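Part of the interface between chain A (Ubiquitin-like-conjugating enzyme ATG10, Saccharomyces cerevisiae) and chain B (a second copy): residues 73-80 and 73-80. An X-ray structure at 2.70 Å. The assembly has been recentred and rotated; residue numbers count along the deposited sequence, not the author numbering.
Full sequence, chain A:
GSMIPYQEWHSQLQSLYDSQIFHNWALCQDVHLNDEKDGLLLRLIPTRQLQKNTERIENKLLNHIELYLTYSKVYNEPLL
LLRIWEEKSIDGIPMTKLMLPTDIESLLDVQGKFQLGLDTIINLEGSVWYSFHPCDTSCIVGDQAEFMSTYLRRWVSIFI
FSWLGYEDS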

ATOM      1  N   LYS A  73       9.322   4.619   0.951  1.00 45.92           N
ATOM      2  CA  LYS A  73      10.036   5.490   0.031  1.00 48.97           C
ATOM      3  C   LYS A  73       9.140   5.820  -1.156  1.00 48.41           C
ATOM      4  O   LYS A  73       9.329   6.838  -1.825  1.00 51.07           O
ATOM      5  CB  LYS A  73      11.333   4.841  -0.439  1.00 56.71           C
ATOM      6  CG  LYS A  73      12.064   4.129   0.676  1.00 65.18           C
ATOM      7  CD  LYS A  73      13.543   4.486   0.765  1.00 71.61           C
ATOM      8  CE  LYS A  73      14.199   3.697   1.892  1.00 75.83           C
ATOM      9  NZ  LYS A  73      15.667   3.873   1.914  1.00 81.55           N
ATOM     10  N   VAL A  74       8.153   4.964  -1.400  1.00 43.74           N
ATOM     11  CA  VAL A  74       7.213   5.192  -2.480  1.00 44.46           C
ATOM     12  C   VAL A  74       6.362   6.414  -2.190  1.00 42.89           C
ATOM     13  O   VAL A  74       6.156   7.258  -3.062  1.00 45.68           O
ATOM     14  CB  VAL A  74       6.267   3.976  -2.681  1.00 47.32           C
ATOM     15  CG1 VAL A  74       5.244   4.251  -3.779  1.00 45.06           C
ATOM     16  CG2 VAL A  74       7.065   2.723  -2.992  1.00 46.83           C
ATOM     17  N   TYR A  75       5.799   6.460  -0.990  1.00 41.07           N
ATOM     18  CA  TYR A  75       4.903   7.543  -0.626  1.00 41.07           C
ATOM     19  C   TYR A  75       5.507   8.652   0.242  1.00 40.10           C
ATOM     20  O   TYR A  75       4.837   9.660   0.494  1.00 39.64           O
ATOM     21  CB  TYR A  75       3.657   6.976   0.068  1.00 39.74           C
ATOM     22  CG  TYR A  75       2.872   6.011  -0.766  1.00 40.23           C
ATOM     23  CD1 TYR A  75       2.308   6.406  -1.977  1.00 40.91           C
ATOM     24  CD2 TYR A  75       2.682   4.693  -0.351  1.00 42.75           C
ATOM     25  CE1 TYR A  75       1.590   5.508  -2.766  1.00 40.41           C
ATOM     26  CE2 TYR A  75       1.962   3.782  -1.144  1.00 38.25           C
ATOM     27  CZ  TYR A  75       1.411   4.206  -2.338  1.00 41.34           C
ATOM     28  OH  TYR A  75       0.692   3.327  -3.124  1.00 44.71           O
ATOM     29  N   ASN A  76       6.746   8.469   0.696  1.00 40.34           N
ATOM     30  CA  ASN A  76       7.364   9.380   1.687  1.00 43.81           C
ATOM     31  C   ASN A  76       6.540   9.622   2.941  1.00 45.26           C
ATOM     32  O   ASN A  76       6.347  10.756   3.362  1.00 47.31           O
ATOM     33  CB  ASN A  76       7.734  10.714   1.057  1.00 43.04           C
ATOM     34  CG  ASN A  76       8.672  10.542  -0.082  1.00 50.40           C
ATOM     35  OD1 ASN A  76       8.361  10.888  -1.226  1.00 59.04           O
ATOM     36  ND2 ASN A  76       9.832   9.962   0.203  1.00 50.61           N
ATOM     37  N   GLU A  77       6.048   8.536   3.513  1.00 44.77           N
ATOM     38  CA  GLU A  77       5.218   8.565   4.694  1.00 42.40           C
ATOM     39  C   GLU A  77       5.558   7.326   5.502  1.00 42.47           C
ATOM     40  O   GLU A  77       6.048   6.324   4.947  1.00 42.48           O
ATOM     41  CB  GLU A  77       3.745   8.545   4.297  1.00 42.37           C
ATOM     42  CG  GLU A  77       3.220   9.889   3.875  1.00 47.94           C
ATOM     43  CD  GLU A  77       1.705   9.894   3.644  1.00 53.31           C
ATOM     44  OE1 GLU A  77       1.268  10.505   2.634  1.00 55.48           O
ATOM     45  OE2 GLU A  77       0.964   9.297   4.472  1.00 51.99           O
ATOM     46  N   PRO A  78       5.323   7.384   6.816  1.00 41.13           N
ATOM     47  CA  PRO A  78       5.552   6.190   7.626  1.00 43.75           C
ATOM     48  C   PRO A  78       4.516   5.127   7.277  1.00 41.53           C
ATOM     49  O   PRO A  78       3.486   5.428   6.691  1.00 35.39           O
ATOM     50  CB  PRO A  78       5.325   6.683   9.061  1.00 46.61           C
ATOM     51  CG  PRO A  78       5.393   8.157   8.995  1.00 45.80           C
ATOM     52  CD  PRO A  78       4.882   8.522   7.631  1.00 42.92           C
ATOM     53  N   LEU A  79       4.849   3.876   7.562  1.00 44.98           N
ATOM     54  CA  LEU A  79       3.907   2.786   7.409  1.00 44.80           C
ATOM     55  C   LEU A  79       3.865   2.017   8.714  1.00 45.02           C
ATOM     56  O   LEU A  79       4.907   1.620   9.236  1.00 46.35           O
ATOM     57  CB  LEU A  79       4.330   1.865   6.264  1.00 48.87           C
ATOM     58  CG  LEU A  79       3.884   2.279   4.860  1.00 54.45           C
ATOM     59  CD1 LEU A  79       4.560   3.575   4.442  1.00 58.63           C
ATOM     60  CD2 LEU A  79       4.170   1.172   3.857  1.00 56.25           C
ATOM     61  N   LEU A  80       2.670   1.792   9.242  1.00 41.86           N
ATOM     62  CA  LEU A  80       2.557   0.969  10.420  1.00 40.53           C
ATOM     63  C   LEU A  80       2.147  -0.431   9.968  1.00 40.97           C
ATOM     64  O   LEU A  80       1.032  -0.644   9.490  1.00 41.92           O
ATOM     65  CB  LEU A  80       1.570   1.560  11.410  1.00 41.50           C
ATOM     66  CG  LEU A  80       1.282   0.607  12.566  1.00 44.34           C
ATOM     67  CD1 LEU A  80       2.534   0.404  13.381  1.00 46.24           C
ATOM     68  CD2 LEU A  80       0.159   1.154  13.437  1.00 45.19           C
TER
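Chain B (73-80) KVYNEPLL

A contact between two copies of one protein often centres on a residue that meets its own counterpart, and this segment of the ATG10 pair is a compact example. In each chain the stretch begins as loop, passes through N76(A) or N76(B) with positive phi and psi (52°/48° in both copies), and then extends into a strand that includes P78(A) to L80(A) and P78(B) to L80(B). The two backbones approach most closely at Y75(A) and Y75(B), whose CA atoms lie 6.8 Å apart. From there the two stretches diverge: the CA atoms of L80(A) and L80(B) are 21.2 Å apart. No direct hydrogen bond joins the stretches; side-chain packing and water-mediated bridges, some to backbone carbonyls, make the contact.

The CA-to-CB bonds of both tyrosines point toward the other chain, and with chi1 near -60° (m) in each, the rings form an offset stack. Their centroids are 3.6 Å apart and their planes are within 5° of parallel; CE2 of Y75(A) and CE2 of Y75(B) come to 3.3 Å. CB of Y75(B) also lies over the face of the Y75(A) ring, 4.0 Å from its centroid, as a CH-pi contact.

Around this stack the neighbours repeat with slight differences. E77(A) and E77(B) each approach the edge of the partner ring, with OE2 of E77(B) 3.2 Å from CD1 of Y75(A) and OE1 of E77(A) 3.8 Å from CD1 of Y75(B). The leucines meet the phenol ends: CD1 of L79(B) is 3.4 Å from OH of Y75(A), whereas CG of L79(A) is 3.9 Å from OH of Y75(B), the two leucines adopting different chi1 wells (t and m, respectively).

Water completes the contact. One water bridges O of Y75(A), 3.0 Å from the water oxygen, and OE1 of E77(B), at 2.6 Å; another bridges OE2 of E77(A), at 2.6 Å, and O of V74(B), at 2.8 Å.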

ATOM      1  N   LYS B  73      -6.977   7.215  -1.241  1.00 45.68           N
ATOM      2  CA  LYS B  73      -7.404   8.292  -0.367  1.00 52.72           C
ATOM      3  C   LYS B  73      -6.467   8.458   0.829  1.00 53.72           C
ATOM      4  O   LYS B  73      -6.457   9.508   1.462  1.00 56.56           O
ATOM      5  CB  LYS B  73      -8.853   8.097   0.072  1.00 58.64           C
ATOM      6  CG  LYS B  73      -9.847   8.353  -1.055  1.00 62.33           C
ATOM      7  CD  LYS B  73     -11.271   8.027  -0.635  1.00 67.59           C
ATOM      8  CE  LYS B  73     -12.196   7.949  -1.841  1.00 69.93           C
ATOM      9  NZ  LYS B  73     -13.551   7.429  -1.480  1.00 75.92           N
ATOM     10  N   VAL B  74      -5.660   7.439   1.124  1.00 50.65           N
ATOM     11  CA  VAL B  74      -4.673   7.578   2.192  1.00 52.51           C
ATOM     12  C   VAL B  74      -3.438   8.342   1.749  1.00 49.30           C
ATOM     13  O   VAL B  74      -2.902   9.117   2.522  1.00 55.55           O
ATOM     14  CB  VAL B  74      -4.253   6.225   2.816  1.00 55.10           C
ATOM     15  CG1 VAL B  74      -5.288   5.761   3.785  1.00 57.42           C
ATOM     16  CG2 VAL B  74      -4.146   5.205   1.768  1.00 57.48           C
ATOM     17  N   TYR B  75      -2.950   8.090   0.535  1.00 41.05           N
ATOM     18  CA  TYR B  75      -1.727   8.750   0.068  1.00 38.62           C
ATOM     19  C   TYR B  75      -1.944   9.932  -0.870  1.00 39.99           C
ATOM     20  O   TYR B  75      -0.985  10.615  -1.244  1.00 40.35           O
ATOM     21  CB  TYR B  75      -0.767   7.734  -0.575  1.00 34.40           C
ATOM     22  CG  TYR B  75      -0.354   6.678   0.386  1.00 33.97           C
ATOM     23  CD1 TYR B  75       0.396   7.002   1.517  1.00 33.81           C
ATOM     24  CD2 TYR B  75      -0.751   5.357   0.209  1.00 34.42           C
ATOM     25  CE1 TYR B  75       0.753   6.027   2.444  1.00 40.41           C
ATOM     26  CE2 TYR B  75      -0.399   4.362   1.143  1.00 35.32           C
ATOM     27  CZ  TYR B  75       0.361   4.705   2.241  1.00 40.43           C
ATOM     28  OH  TYR B  75       0.699   3.735   3.155  1.00 46.49           O
ATOM     29  N   ASN B  76      -3.198  10.151  -1.247  1.00 37.70           N
ATOM     30  CA  ASN B  76      -3.558  11.164  -2.238  1.00 37.60           C
ATOM     31  C   ASN B  76      -2.808  11.125  -3.564  1.00 35.65           C
ATOM     32  O   ASN B  76      -2.342  12.148  -4.047  1.00 41.27           O
ATOM     33  CB  ASN B  76      -3.489  12.550  -1.615  1.00 40.25           C
ATOM     34  CG  ASN B  76      -4.392  12.668  -0.423  1.00 47.04           C
ATOM     35  OD1 ASN B  76      -3.931  12.718   0.721  1.00 52.40           O
ATOM     36  ND2 ASN B  76      -5.700  12.663  -0.674  1.00 46.96           N
ATOM     37  N   GLU B  77      -2.728   9.940  -4.147  1.00 42.61           N
ATOM     38  CA  GLU B  77      -1.982   9.681  -5.363  1.00 41.74           C
ATOM     39  C   GLU B  77      -2.729   8.605  -6.111  1.00 44.62           C
ATOM     40  O   GLU B  77      -3.471   7.819  -5.493  1.00 45.87           O
ATOM     41  CB  GLU B  77      -0.630   9.111  -5.004  1.00 47.37           C
ATOM     42  CG  GLU B  77       0.437  10.118  -4.800  1.00 57.80           C
ATOM     43  CD  GLU B  77       1.565   9.553  -3.963  1.00 64.76           C
ATOM     44  OE1 GLU B  77       1.837  10.097  -2.854  1.00 67.49           O
ATOM     45  OE2 GLU B  77       2.151   8.543  -4.418  1.00 63.51           O
ATOM     46  N   PRO B  78      -2.527   8.524  -7.433  1.00 44.53           N
ATOM     47  CA  PRO B  78      -3.139   7.395  -8.134  1.00 47.02           C
ATOM     48  C   PRO B  78      -2.537   6.089  -7.621  1.00 44.68           C
ATOM     49  O   PRO B  78      -1.426   6.060  -7.091  1.00 43.82           O
ATOM     50  CB  PRO B  78      -2.728   7.620  -9.596  1.00 49.23           C
ATOM     51  CG  PRO B  78      -2.230   9.046  -9.658  1.00 47.91           C
ATOM     52  CD  PRO B  78      -1.630   9.284  -8.307  1.00 45.65           C
ATOM     53  N   LEU B  79      -3.280   5.012  -7.760  1.00 43.89           N
ATOM     54  CA  LEU B  79      -2.783   3.718  -7.349  1.00 45.16           C
ATOM     55  C   LEU B  79      -3.091   2.781  -8.517  1.00 44.75           C
ATOM     56  O   LEU B  79      -4.242   2.640  -8.898  1.00 45.06           O
ATOM     57  CB  LEU B  79      -3.491   3.289  -6.073  1.00 46.63           C
ATOM     58  CG  LEU B  79      -3.074   1.969  -5.449  1.00 50.71           C
ATOM     59  CD1 LEU B  79      -1.572   1.949  -5.205  1.00 50.77           C
ATOM     60  CD2 LEU B  79      -3.849   1.744  -4.145  1.00 51.15           C
ATOM     61  N   LEU B  80      -2.062   2.203  -9.131  1.00 41.47           N
ATOM     62  CA  LEU B  80      -2.263   1.321 -10.274  1.00 37.67           C
ATOM     63  C   LEU B  80      -2.264  -0.111  -9.788  1.00 38.15           C
ATOM     64  O   LEU B  80      -1.246  -0.611  -9.300  1.00 37.06           O
ATOM     65  CB  LEU B  80      -1.149   1.517 -11.303  1.00 38.57           C
ATOM     66  CG  LEU B  80      -1.258   0.667 -12.563  1.00 41.09           C
ATOM     67  CD1 LEU B  80      -2.634   0.856 -13.209  1.00 43.14           C
ATOM     68  CD2 LEU B  80      -0.151   0.965 -13.555  1.00 36.59           C
TER
HETATM   69  O   HOH W   1       2.099  10.541  -0.346  1.00 47.40           O
HETATM   70  O   HOH W   2      -1.574   9.113   4.972  1.00 46.05           O